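PDB 1UJN: dehydroquinate synthase from Thermus thermophilus, which catalyses the conversion of 3-deoxy-D-arabino-heptulosonate 7-phosphate to 3-dehydroquinate and phosphate, the second step of the chorismate pathway, as a dimer. Local coordinates for the interface of chains A and B. Numbering follows the deposited sequence. Chains: chain A/B, dehydroquinate synthase.

Contact 1: the interface of chains A and B. Residues chain A 70, 74-75, 106-108; chain B 67, 102, 136, 142-144.
B:Val143 and A:Leu74 form the apolar centre of this patch of the dehydroquinate synthase dimer, their side chains crossing at about a right angle with CG2 of the valine 3.8 Å from CD1 of the leucine. With CG1 of B:Val143 anti to the backbone N (chi1 -179°), CG2 leans chiefly on A:Leu74, while CG1 sits against A:Thr106 and, tip to tip at 3.5 Å, the phenol OH of A:Tyr70. A beta-branched residue suits a place where both methyls find partners. CD1 of A:Leu74 also lies over one face of the A:Tyr70 ring, and B:Leu136 extends the apolar layer by setting CD1 against CB of A:Leu74 at 4.0 Å. On the other flank the flat edge of B:Phe102 reaches both a methyl and a phenol tip: its CE1 is 3.8 Å from A:Thr106 CG2, its CZ 3.6 Å from A:Tyr70 OH. That OH is hydrogen-bonded at 2.7 Å to A:Thr106 OG1, which lies in the ring plane at its edge. An alanine in place of B:Phe102 would probably open a gap beside the methyl and deprive the tyrosine tip of its aromatic neighbour. Outward, A:Leu108 and B:Leu142 lie side by side, pointing the same way. At the polar rim A:Tyr107 and B:Val143 pair as an antiparallel beta bridge, flanked by two backbone bonds: B:Gly144 N gives to A:Thr106 O at 2.8 Å, and A:Leu108 N to B:Leu142 O at 2.8 Å.

Contact 2: the interface of chains A and B. Residues chain A 70, 102, 106, 143-145; chain B 70, 102, 105-106, 109.
B:Thr106 meets A:Gly144 and A:Val143 across the dimer interface of dehydroquinate synthase, while two groups of its own chain grip its hydroxyl OG1. That oxygen donates to the carbonyl O of B:Phe102 at 2.9 Å, one turn back in helix 94-106, and shares a hydrogen bond with the phenol OH of B:Tyr70 at 2.7 Å, lying at the edge of that ring and in its plane. The torsion that sets OG1 between the backbone N and the carbonyl carbon (chi1 57°) turns the methyl CG2 toward chain A, where it meets CE1 of A:Phe102 at 3.8 Å. Threonine thus serves both polar and apolar neighbours. B:Tyr70 is steadied further by B:Phe102, whose CE2 lies over one face of its ring, and its OH reaches CG1 of A:Val143 tip to tip. The two tyrosines cross at about a right angle, with CE2 of A:Tyr70 4.1 Å from CE2 of B:Tyr70. Beyond the rings, A:Gly144 N donates to B:Thr106 O at 2.9 Å. The aliphatic stretch of B:Arg109, extended from CG to NE, runs past the backbone of A:Gly144 and A:Ala145; having no side chain, A:Gly144 brings its CA to 3.9 Å from B:Arg109 CG. A water lies between A:Gly144 O and B:Ala105 O. By joining the ends of helices 94-106 to the partner's strand 144-146, the site helps hold together the functionally important dimer.

Contact 1: the interface of chains A and B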
loop_
_atom_site.group_PDB
_atom_site.type_symbol
_atom_site.label_atom_id
_atom_site.label_comp_id
_atom_site.label_asym_id
_atom_site.label_seq_id
_atom_site.Cartn_x
_atom_site.Cartn_y
_atom_site.Cartn_z
ATOM N N TYR A 70 1.248 11.906 7.878
ATOM C CA TYR A 70 1.144 11.146 6.636
ATOM C C TYR A 70 0.364 11.976 5.612
ATOM O O TYR A 70 0.798 12.159 4.469
ATOM C CB TYR A 70 0.429 9.820 6.934
ATOM C CG TYR A 70 0.019 8.984 5.734
ATOM C CD1 TYR A 70 0.971 8.402 4.893
ATOM C CD2 TYR A 70 -1.326 8.741 5.467
ATOM C CE1 TYR A 70 0.582 7.596 3.811
ATOM C CE2 TYR A 70 -1.727 7.932 4.386
ATOM C CZ TYR A 70 -0.769 7.367 3.569
ATOM O OH TYR A 70 -1.167 6.573 2.513
ATOM N N LEU A 74 1.789 13.760 2.071
ATOM C CA LEU A 74 1.152 13.457 0.792
ATOM C C LEU A 74 0.657 14.727 0.085
ATOM O O LEU A 74 0.863 14.901 -1.115
ATOM C CB LEU A 74 -0.006 12.476 1.004
ATOM C CG LEU A 74 0.409 11.052 1.395
ATOM C CD1 LEU A 74 -0.800 10.305 1.943
ATOM C CD2 LEU A 74 0.990 10.319 0.182
ATOM N N SER A 75 0.003 15.615 0.824
ATOM C CA SER A 75 -0.493 16.850 0.225
ATOM C C SER A 75 0.661 17.738 -0.223
ATOM O O SER A 75 0.548 18.474 -1.206
ATOM C CB SER A 75 -1.385 17.599 1.214
ATOM O OG SER A 75 -2.645 16.956 1.323
ATOM N N THR A 106 2.424 4.644 -1.162
ATOM C CA THR A 106 1.049 4.974 -1.492
ATOM C C THR A 106 0.780 6.214 -2.326
ATOM O O THR A 106 -0.311 6.348 -2.878
ATOM C CB THR A 106 0.217 5.050 -0.200
ATOM O OG1 THR A 106 0.778 6.041 0.670
ATOM C CG2 THR A 106 0.230 3.683 0.513
ATOM N N TYR A 107 1.747 7.122 -2.415
ATOM C CA TYR A 107 1.563 8.326 -3.222
ATOM C C TYR A 107 1.428 7.855 -4.671
ATOM O O TYR A 107 2.317 7.175 -5.185
ATOM C CB TYR A 107 2.771 9.264 -3.082
ATOM C CG TYR A 107 2.649 10.534 -3.909
ATOM C CD1 TYR A 107 1.636 11.455 -3.656
ATOM C CD2 TYR A 107 3.522 10.790 -4.969
ATOM C CE1 TYR A 107 1.488 12.603 -4.437
ATOM C CE2 TYR A 107 3.383 11.938 -5.760
ATOM C CZ TYR A 107 2.361 12.836 -5.485
ATOM O OH TYR A 107 2.204 13.969 -6.258
ATOM N N LEU A 108 0.313 8.207 -5.313
ATOM C CA LEU A 108 0.031 7.798 -6.694
ATOM C C LEU A 108 0.130 6.278 -6.842
ATOM O O LEU A 108 0.435 5.755 -7.910
ATOM C CB LEU A 108 0.992 8.493 -7.666
ATOM C CG LEU A 108 0.946 10.026 -7.640
ATOM C CD1 LEU A 108 1.963 10.595 -8.617
ATOM C CD2 LEU A 108 -0.460 10.501 -7.982
ATOM N N LEU B 67 -9.130 11.268 3.900
ATOM C CA LEU B 67 -8.148 10.792 4.861
ATOM C C LEU B 67 -8.866 10.549 6.188
ATOM O O LEU B 67 -8.514 9.645 6.948
ATOM C CB LEU B 67 -7.032 11.828 5.034
ATOM C CG LEU B 67 -5.974 11.836 3.923
ATOM C CD1 LEU B 67 -5.200 13.149 3.943
ATOM C CD2 LEU B 67 -5.030 10.645 4.111
ATOM N N PHE B 102 -8.297 0.053 -0.345
ATOM C CA PHE B 102 -7.089 0.728 0.118
ATOM C C PHE B 102 -6.895 0.476 1.612
ATOM O O PHE B 102 -5.763 0.363 2.091
ATOM C CB PHE B 102 -7.159 2.229 -0.182
ATOM C CG PHE B 102 -5.922 2.986 0.230
ATOM C CD1 PHE B 102 -4.665 2.582 -0.217
ATOM C CD2 PHE B 102 -6.015 4.096 1.065
ATOM C CE1 PHE B 102 -3.512 3.273 0.163
ATOM C CE2 PHE B 102 -4.872 4.795 1.451
ATOM C CZ PHE B 102 -3.611 4.379 0.996
ATOM N N LEU B 136 -7.313 13.601 -1.990
ATOM C CA LEU B 136 -6.609 14.595 -1.196
ATOM C C LEU B 136 -7.248 15.934 -1.528
ATOM O O LEU B 136 -7.907 16.077 -2.557
ATOM C CB LEU B 136 -5.128 14.662 -1.579
ATOM C CG LEU B 136 -4.200 13.515 -1.187
ATOM C CD1 LEU B 136 -2.779 13.867 -1.595
ATOM C CD2 LEU B 136 -4.272 13.277 0.319
ATOM N N LEU B 142 -5.156 10.467 -5.562
ATOM C CA LEU B 142 -3.730 10.761 -5.546
ATOM C C LEU B 142 -2.985 9.888 -4.545
ATOM O O LEU B 142 -1.760 9.949 -4.453
ATOM C CB LEU B 142 -3.488 12.238 -5.226
ATOM C CG LEU B 142 -4.031 13.236 -6.251
ATOM C CD1 LEU B 142 -3.728 14.660 -5.781
ATOM C CD2 LEU B 142 -3.401 12.973 -7.607
ATOM N N VAL B 143 -3.728 9.076 -3.800
ATOM C CA VAL B 143 -3.145 8.184 -2.799
ATOM C C VAL B 143 -3.811 6.825 -2.953
ATOM O O VAL B 143 -5.022 6.752 -3.120
ATOM C CB VAL B 143 -3.415 8.694 -1.363
ATOM C CG1 VAL B 143 -2.769 7.750 -0.345
ATOM C CG2 VAL B 143 -2.876 10.106 -1.194
ATOM N N GLY B 144 -3.043 5.744 -2.909
ATOM C CA GLY B 144 -3.687 4.449 -3.047
ATOM C C GLY B 144 -2.739 3.279 -3.147
ATOM O O GLY B 144 -1.592 3.369 -2.733
#

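Contact 2: the interface of chains A and B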
loop_
_atom_site.group_PDB
_atom_site.type_symbol
_atom_site.label_atom_id
_atom_site.label_comp_id
_atom_site.label_asym_id
_atom_site.label_seq_id
_atom_site.Cartn_x
_atom_site.Cartn_y
_atom_site.Cartn_z
ATOM N N TYR A 70 1.248 11.906 7.878
ATOM C CA TYR A 70 1.144 11.146 6.636
ATOM C C TYR A 70 0.364 11.976 5.612
ATOM O O TYR A 70 0.798 12.159 4.469
ATOM C CB TYR A 70 0.429 9.820 6.934
ATOM C CG TYR A 70 0.019 8.984 5.734
ATOM C CD1 TYR A 70 0.971 8.402 4.893
ATOM C CD2 TYR A 70 -1.326 8.741 5.467
ATOM C CE1 TYR A 70 0.582 7.596 3.811
ATOM C CE2 TYR A 70 -1.727 7.932 4.386
ATOM C CZ TYR A 70 -0.769 7.367 3.569
ATOM O OH TYR A 70 -1.167 6.573 2.513
ATOM N N PHE A 102 6.241 4.630 3.682
ATOM C CA PHE A 102 4.805 4.408 3.524
ATOM C C PHE A 102 4.203 5.461 2.595
ATOM O O PHE A 102 3.309 5.160 1.792
ATOM C CB PHE A 102 4.121 4.430 4.895
ATOM C CG PHE A 102 2.649 4.122 4.842
ATOM C CD1 PHE A 102 2.181 3.012 4.141
ATOM C CD2 PHE A 102 1.733 4.942 5.497
ATOM C CE1 PHE A 102 0.819 2.720 4.091
ATOM C CE2 PHE A 102 0.363 4.662 5.456
ATOM C CZ PHE A 102 -0.096 3.548 4.751
ATOM N N THR A 106 2.424 4.644 -1.162
ATOM C CA THR A 106 1.049 4.974 -1.492
ATOM C C THR A 106 0.780 6.214 -2.326
ATOM O O THR A 106 -0.311 6.348 -2.878
ATOM C CB THR A 106 0.217 5.050 -0.200
ATOM O OG1 THR A 106 0.778 6.041 0.670
ATOM C CG2 THR A 106 0.230 3.683 0.513
ATOM N N VAL A 143 -0.787 0.264 10.547
ATOM C CA VAL A 143 -1.080 0.646 9.167
ATOM C C VAL A 143 0.247 0.785 8.444
ATOM O O VAL A 143 1.180 1.400 8.957
ATOM C CB VAL A 143 -1.830 1.993 9.096
ATOM C CG1 VAL A 143 -2.218 2.306 7.646
ATOM C CG2 VAL A 143 -3.078 1.935 9.982
ATOM N N GLY A 144 0.350 0.204 7.258
ATOM C CA GLY A 144 1.612 0.315 6.560
ATOM C C GLY A 144 1.621 -0.375 5.224
ATOM O O GLY A 144 0.574 -0.606 4.619
ATOM N N ALA A 145 2.823 -0.714 4.778
ATOM C CA ALA A 145 2.998 -1.364 3.496
ATOM C C ALA A 145 4.395 -1.929 3.382
ATOM O O ALA A 145 5.341 -1.389 3.959
ATOM C CB ALA A 145 2.773 -0.349 2.375
ATOM N N TYR B 70 -10.790 7.229 5.938
ATOM C CA TYR B 70 -9.750 6.207 5.889
ATOM C C TYR B 70 -9.239 5.967 7.315
ATOM O O TYR B 70 -9.174 4.832 7.777
ATOM C CB TYR B 70 -8.629 6.692 4.963
ATOM C CG TYR B 70 -7.366 5.856 4.964
ATOM C CD1 TYR B 70 -7.355 4.563 4.443
ATOM C CD2 TYR B 70 -6.173 6.380 5.458
ATOM C CE1 TYR B 70 -6.173 3.808 4.409
ATOM C CE2 TYR B 70 -4.993 5.643 5.430
ATOM C CZ TYR B 70 -4.999 4.362 4.904
ATOM O OH TYR B 70 -3.828 3.650 4.865
ATOM N N PHE B 102 -8.297 0.053 -0.345
ATOM C CA PHE B 102 -7.089 0.728 0.118
ATOM C C PHE B 102 -6.895 0.476 1.612
ATOM O O PHE B 102 -5.763 0.363 2.091
ATOM C CB PHE B 102 -7.159 2.229 -0.182
ATOM C CG PHE B 102 -5.922 2.986 0.230
ATOM C CD1 PHE B 102 -4.665 2.582 -0.217
ATOM C CD2 PHE B 102 -6.015 4.096 1.065
ATOM C CE1 PHE B 102 -3.512 3.273 0.163
ATOM C CE2 PHE B 102 -4.872 4.795 1.451
ATOM C CZ PHE B 102 -3.611 4.379 0.996
ATOM N N ALA B 105 -5.578 -2.895 1.809
ATOM C CA ALA B 105 -4.194 -2.929 1.349
ATOM C C ALA B 105 -3.184 -2.461 2.394
ATOM O O ALA B 105 -2.021 -2.873 2.367
ATOM C CB ALA B 105 -4.047 -2.080 0.079
ATOM N N THR B 106 -3.627 -1.627 3.328
ATOM C CA THR B 106 -2.716 -1.062 4.311
ATOM C C THR B 106 -2.927 -1.445 5.766
ATOM O O THR B 106 -2.032 -1.261 6.583
ATOM C CB THR B 106 -2.717 0.471 4.193
ATOM O OG1 THR B 106 -4.054 0.962 4.369
ATOM C CG2 THR B 106 -2.203 0.889 2.811
ATOM N N ARG B 109 -0.527 -3.748 7.015
ATOM C CA ARG B 109 0.282 -3.883 5.802
ATOM C C ARG B 109 -0.339 -4.796 4.752
ATOM O O ARG B 109 0.338 -5.226 3.812
ATOM C CB ARG B 109 1.710 -4.349 6.136
ATOM C CG ARG B 109 2.451 -3.411 7.082
ATOM C CD ARG B 109 3.974 -3.577 6.972
ATOM N NE ARG B 109 4.681 -2.797 7.986
ATOM C CZ ARG B 109 4.976 -3.245 9.205
ATOM N NH1 ARG B 109 4.630 -4.474 9.564
ATOM N NH2 ARG B 109 5.617 -2.464 10.068
HETATM O O HOH W 1 0.291 -2.065 1.823
#

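The centres of contact 1 and contact 2 lie about 9 Å apart, measured between the means of their C-alpha atoms, and the two share A:Tyr70, A:Thr106 and B:Phe102. Helices 67-80 and 94-106 and the segment 142-145 supply both. The interface is two-fold symmetric: contact 1 shows one copy of the exchange between the end of helix 94-106 and the partner's 142-144 segment, whereas contact 2 includes part of its twin together with the meeting of tyrosines from both chains. Sharing these residues, they are adjoining parts of one interface through which each subunit both gives and receives the same elements, consistent with the dimer's functional importance.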